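Local coordinates for tetraacyldisaccharide 4'-kinase (Aquifex aeolicus, PDB 4EHX), which probably transfers the gamma-phosphate of ATP to the 4'-position of a tetraacyldisaccharide 1-phosphate, forming lipid IVA in lipid A biosynthesis, at residues K63-C68 with S131-I136; E226-A231 with K251-M256. One frame throughout, in Å; residues are numbered along the deposited sequence.

Overall arrangement
From the N terminus, the chain runs through helix 7-25, strand 38-43 and the predicted ATP-binding residues Ser-45 to Thr-52, which run into the start of helix 51-61, and that helix leads into residues 63-68. Contact 1 closes the 62-residue excursion from there to residues 131-136, setting strand 67-71 beside strand 134-138 in the P-loop core. Only after this loop is shut does the chain reach contact 2, where residues 226-231 and 251-256 bracket helix 237-248 and pair strand 229-233 with strand 252-257. The two loops therefore follow in series, neither nested nor crossed. Their centres lie about 40 Å apart and their nearest atoms about 30 Å, so each ties together a separate region.

Contact 1: residues K63-C68 with S131-I136; sequences KDKRVC and SPEVFI
Val-67 and Cys-68 pair in parallel with Val-134 and Phe-135, joining two neighbouring strands of the P-loop kinase core where both begin. Cys-68 N donates to Val-134 O, and Cys-68 O in turn accepts from Ile-136 N. One step earlier, Arg-66 O is gripped by two backbone donors, Glu-133 N at 2.7 Å, on a lone pair, and the more distant Val-134 N at 3.3 Å.

The Arg-66 side chain traces the edge of the contact. Its CB and CG both pass Glu-133 OE1 at 3.6 Å, and CD moves on toward Ser-131 O. The bend at chi3 (66°) turns NE to Ser-131 O, a bond of 3.1 Å that lies in the guanidinium plane although NE sits above the plane of the carbonyl. Beyond it NH2 bonds to Leu-130 O at the end of helix 119-130, and NH1 to a glycerol probably from the crystallisation liquor.

Glu-133 reaches back across Arg-66 at about a right angle, and its OE1 takes Arg-66 N through the anti lone pair at 2.7 Å. One water links OE1 to Asp-64 O; another joins OE2 to Lys-65 NZ. On the sheet face of Cys-68 and Phe-135, Cys-68 CB touches Phe-135 CD1 at 3.7 Å, while SG lies at the ring edge, 5.2 Å from its centroid.

Contact 2: residues E226-A231 with K251-M256; sequences EREVIA and KVKEFM
Glu-228 meets both lysines of the partner segment through its carbon chain and one carboxylate oxygen. Its CG lies beside Lys-251 CB, whereas OE1 comes within 3.5 Å of Lys-253 CB. The side chains of Glu-228 and Lys-253 cross at about a right angle, and the lysine ammonium goes on to a salt bridge with Glu-273.

Val-229 follows, bonded through both its N and its O to the 251-256 segment: its N donates to Lys-251 O at 3.0 Å, and its O accepts from Lys-253 N at 2.9 Å. Its CG2 meets Val-252 CG2 at 3.9 Å.

Ile-230 turns to the other face of the sheet. There CG1 rests against CG and CD of Lys-253, both at 4.0 Å, and CG2 touches Met-256 SD. The bend at chi3 (68°) folds the lysine so that its CE returns to Glu-228 CB.

Ala-231 shares a face with Val-229, and its CB rests on CD2 and CE2 of the Phe-255 ring, touching CD2 at 3.7 Å. Ala-231 O lies 3.8 Å above the plane of that ring, offset toward its rim, and accepts from Met-256 N. With CG of Phe-255 anti to its backbone N (chi1 -160°), the ring lies against Ala-231 CB and also touches Asn-238 and Arg-242 of helix 237-248. An alanine in place of Phe-255 would probably open a gap beside Ala-231 CB and leave these helix residues without their aromatic partner.

Leu-245 of the same helix packs on Ala-231 and Val-252. Two parallel strands joined through a helix over one face, here strand 229-233, helix 237-248 and strand 252-257, form a beta-alpha-beta crossover.

Contact 1: residues K63-C68 with S131-I136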
# COMPACT_ATOMS: atom_id res chain seq x y z
N LYS A 63 -15.78 -7.26 -3.64
CA LYS A 63 -16.57 -7.37 -2.40
C LYS A 63 -17.48 -8.60 -2.37
O LYS A 63 -17.95 -9.01 -1.31
CB LYS A 63 -17.38 -6.10 -2.18
CG LYS A 63 -18.43 -5.85 -3.24
CD LYS A 63 -19.21 -4.57 -2.91
CE LYS A 63 -20.26 -4.31 -3.99
NZ LYS A 63 -21.07 -3.09 -3.76
N ASP A 64 -17.74 -9.18 -3.53
CA ASP A 64 -18.59 -10.36 -3.62
C ASP A 64 -17.80 -11.66 -3.41
O ASP A 64 -18.38 -12.74 -3.42
CB ASP A 64 -19.32 -10.38 -4.97
CG ASP A 64 -20.24 -9.17 -5.15
OD1 ASP A 64 -20.99 -8.84 -4.20
OD2 ASP A 64 -20.21 -8.55 -6.24
N LYS A 65 -16.48 -11.55 -3.23
CA LYS A 65 -15.62 -12.72 -3.05
C LYS A 65 -14.99 -12.73 -1.65
O LYS A 65 -14.86 -11.68 -1.01
CB LYS A 65 -14.47 -12.71 -4.07
CG LYS A 65 -14.91 -12.83 -5.52
CD LYS A 65 -15.53 -14.20 -5.80
CE LYS A 65 -15.71 -14.44 -7.29
NZ LYS A 65 -16.27 -15.81 -7.53
N ARG A 66 -14.58 -13.91 -1.21
CA ARG A 66 -13.81 -14.04 0.03
C ARG A 66 -12.36 -13.69 -0.29
O ARG A 66 -11.67 -14.46 -0.96
CB ARG A 66 -13.94 -15.45 0.59
CG ARG A 66 -15.38 -15.79 1.02
CD ARG A 66 -15.54 -17.29 1.31
NE ARG A 66 -14.76 -17.73 2.47
CZ ARG A 66 -15.16 -17.60 3.73
NH1 ARG A 66 -16.33 -17.04 4.01
NH2 ARG A 66 -14.39 -18.03 4.73
N VAL A 67 -11.90 -12.53 0.18
CA VAL A 67 -10.59 -11.99 -0.20
C VAL A 67 -9.58 -12.13 0.93
O VAL A 67 -9.90 -11.91 2.11
CB VAL A 67 -10.72 -10.49 -0.56
CG1 VAL A 67 -9.34 -9.86 -0.86
CG2 VAL A 67 -11.71 -10.28 -1.71
N CYS A 68 -8.35 -12.48 0.58
CA CYS A 68 -7.27 -12.48 1.56
C CYS A 68 -6.09 -11.74 0.99
O CYS A 68 -5.64 -12.02 -0.12
CB CYS A 68 -6.87 -13.91 1.93
SG CYS A 68 -5.59 -14.02 3.20
N SER A 131 -10.28 -20.34 4.00
CA SER A 131 -10.86 -20.63 2.68
C SER A 131 -11.20 -19.45 1.75
O SER A 131 -12.32 -19.31 1.29
CB SER A 131 -12.06 -21.57 2.81
OG SER A 131 -13.04 -21.00 3.65
N PRO A 132 -10.21 -18.60 1.46
CA PRO A 132 -10.41 -17.48 0.53
C PRO A 132 -10.71 -17.92 -0.91
O PRO A 132 -10.36 -19.02 -1.32
CB PRO A 132 -9.07 -16.74 0.59
CG PRO A 132 -8.08 -17.81 0.88
CD PRO A 132 -8.77 -18.81 1.76
N GLU A 133 -11.38 -17.05 -1.66
CA GLU A 133 -11.62 -17.29 -3.07
C GLU A 133 -10.60 -16.60 -3.97
O GLU A 133 -10.47 -16.95 -5.14
CB GLU A 133 -13.03 -16.83 -3.43
CG GLU A 133 -14.07 -17.71 -2.80
CD GLU A 133 -15.47 -17.15 -2.94
OE1 GLU A 133 -15.69 -15.99 -2.56
OE2 GLU A 133 -16.34 -17.88 -3.44
N VAL A 134 -9.91 -15.59 -3.45
CA VAL A 134 -8.92 -14.86 -4.24
C VAL A 134 -7.90 -14.23 -3.31
O VAL A 134 -8.24 -13.84 -2.19
CB VAL A 134 -9.60 -13.77 -5.13
CG1 VAL A 134 -10.43 -12.78 -4.26
CG2 VAL A 134 -8.56 -13.03 -5.98
N PHE A 135 -6.64 -14.17 -3.75
CA PHE A 135 -5.59 -13.49 -3.01
C PHE A 135 -5.17 -12.21 -3.70
O PHE A 135 -5.11 -12.14 -4.93
CB PHE A 135 -4.34 -14.35 -2.88
CG PHE A 135 -4.53 -15.54 -2.01
CD1 PHE A 135 -4.59 -15.39 -0.64
CD2 PHE A 135 -4.62 -16.81 -2.57
CE1 PHE A 135 -4.75 -16.50 0.19
CE2 PHE A 135 -4.77 -17.92 -1.75
CZ PHE A 135 -4.84 -17.76 -0.37
N ILE A 136 -4.86 -11.19 -2.90
CA ILE A 136 -4.23 -10.00 -3.44
C ILE A 136 -2.85 -9.91 -2.78
O ILE A 136 -2.74 -9.95 -1.55
CB ILE A 136 -5.03 -8.72 -3.09
CG1 ILE A 136 -6.40 -8.72 -3.79
CG2 ILE A 136 -4.23 -7.47 -3.46
CD1 ILE A 136 -7.36 -7.67 -3.18
O HOH W 1 -18.31 -15.28 -2.02
O HOH W 2 -18.17 -16.61 -5.65

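Contact 2: residues E226-A231 with K251-M256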
# COMPACT_ATOMS: atom_id res chain seq x y z
N GLU A 226 -15.86 25.16 11.26
CA GLU A 226 -15.87 26.09 12.39
C GLU A 226 -15.02 25.57 13.55
O GLU A 226 -15.15 26.03 14.69
CB GLU A 226 -17.29 26.26 12.95
CG GLU A 226 -18.32 26.71 11.92
CD GLU A 226 -17.91 27.98 11.20
OE1 GLU A 226 -17.32 28.87 11.85
OE2 GLU A 226 -18.18 28.09 9.99
N ARG A 227 -14.13 24.62 13.26
CA ARG A 227 -13.23 24.08 14.27
C ARG A 227 -11.82 24.22 13.70
O ARG A 227 -11.58 23.99 12.52
CB ARG A 227 -13.48 22.60 14.62
CG ARG A 227 -14.86 22.26 15.17
CD ARG A 227 -15.04 22.81 16.59
NE ARG A 227 -13.86 22.59 17.41
CZ ARG A 227 -13.76 21.66 18.37
NH1 ARG A 227 -14.78 20.87 18.65
NH2 ARG A 227 -12.63 21.53 19.05
N GLU A 228 -10.87 24.63 14.55
CA GLU A 228 -9.46 24.53 14.20
C GLU A 228 -8.93 23.23 14.80
O GLU A 228 -9.40 22.80 15.86
CB GLU A 228 -8.67 25.72 14.75
CG GLU A 228 -9.04 27.06 14.14
CD GLU A 228 -8.23 28.22 14.71
OE1 GLU A 228 -7.69 28.08 15.83
OE2 GLU A 228 -8.14 29.27 14.04
N VAL A 229 -7.98 22.60 14.14
CA VAL A 229 -7.48 21.32 14.63
C VAL A 229 -6.03 21.39 15.04
O VAL A 229 -5.30 22.31 14.66
CB VAL A 229 -7.62 20.22 13.56
CG1 VAL A 229 -9.07 20.08 13.13
CG2 VAL A 229 -6.72 20.53 12.38
N ILE A 230 -5.61 20.41 15.83
CA ILE A 230 -4.20 20.21 16.13
C ILE A 230 -3.75 19.01 15.30
O ILE A 230 -4.31 17.93 15.42
CB ILE A 230 -3.99 19.92 17.62
CG1 ILE A 230 -4.42 21.12 18.46
CG2 ILE A 230 -2.54 19.58 17.89
CD1 ILE A 230 -4.56 20.82 19.94
N ALA A 231 -2.77 19.21 14.44
CA ALA A 231 -2.29 18.14 13.59
C ALA A 231 -0.91 17.66 14.03
O ALA A 231 -0.13 18.42 14.61
CB ALA A 231 -2.25 18.58 12.13
N LYS A 251 -8.11 24.29 8.68
CA LYS A 251 -7.45 25.24 9.57
C LYS A 251 -6.72 24.55 10.72
O LYS A 251 -7.33 23.96 11.60
CB LYS A 251 -8.45 26.26 10.11
CG LYS A 251 -9.02 27.21 9.06
CD LYS A 251 -10.03 28.19 9.64
CE LYS A 251 -10.58 29.15 8.58
NZ LYS A 251 -11.59 30.11 9.10
N VAL A 252 -5.39 24.65 10.70
CA VAL A 252 -4.55 24.00 11.70
C VAL A 252 -3.95 25.03 12.64
O VAL A 252 -3.09 25.82 12.24
CB VAL A 252 -3.41 23.19 11.03
CG1 VAL A 252 -2.49 22.59 12.08
CG2 VAL A 252 -3.99 22.10 10.12
N LYS A 253 -4.39 25.01 13.90
CA LYS A 253 -3.94 25.96 14.90
C LYS A 253 -2.54 25.60 15.40
O LYS A 253 -1.87 26.41 16.04
CB LYS A 253 -4.90 25.99 16.09
CG LYS A 253 -4.74 24.80 17.02
CD LYS A 253 -5.53 24.96 18.31
CE LYS A 253 -7.03 24.91 18.07
NZ LYS A 253 -7.79 24.80 19.35
N GLU A 254 -2.10 24.39 15.10
CA GLU A 254 -0.85 23.89 15.65
C GLU A 254 -0.43 22.63 14.90
O GLU A 254 -1.27 21.87 14.42
CB GLU A 254 -1.01 23.71 17.16
CG GLU A 254 0.19 23.12 17.87
CD GLU A 254 -0.07 22.94 19.35
OE1 GLU A 254 0.82 22.42 20.06
OE2 GLU A 254 -1.17 23.32 19.81
N PHE A 255 0.88 22.41 14.80
CA PHE A 255 1.41 21.20 14.17
C PHE A 255 2.51 20.68 15.09
O PHE A 255 3.29 21.46 15.65
CB PHE A 255 1.96 21.40 12.75
CG PHE A 255 2.07 20.12 11.96
CD1 PHE A 255 3.15 19.27 12.11
CD2 PHE A 255 1.07 19.77 11.05
CE1 PHE A 255 3.24 18.08 11.38
CE2 PHE A 255 1.16 18.59 10.32
CZ PHE A 255 2.24 17.75 10.48
N MET A 256 2.57 19.36 15.25
CA MET A 256 3.60 18.72 16.06
C MET A 256 4.26 17.60 15.26
O MET A 256 3.57 16.77 14.66
CB MET A 256 2.98 18.15 17.35
CG MET A 256 2.04 19.12 18.08
SD MET A 256 0.99 18.32 19.32
CE MET A 256 2.22 17.63 20.42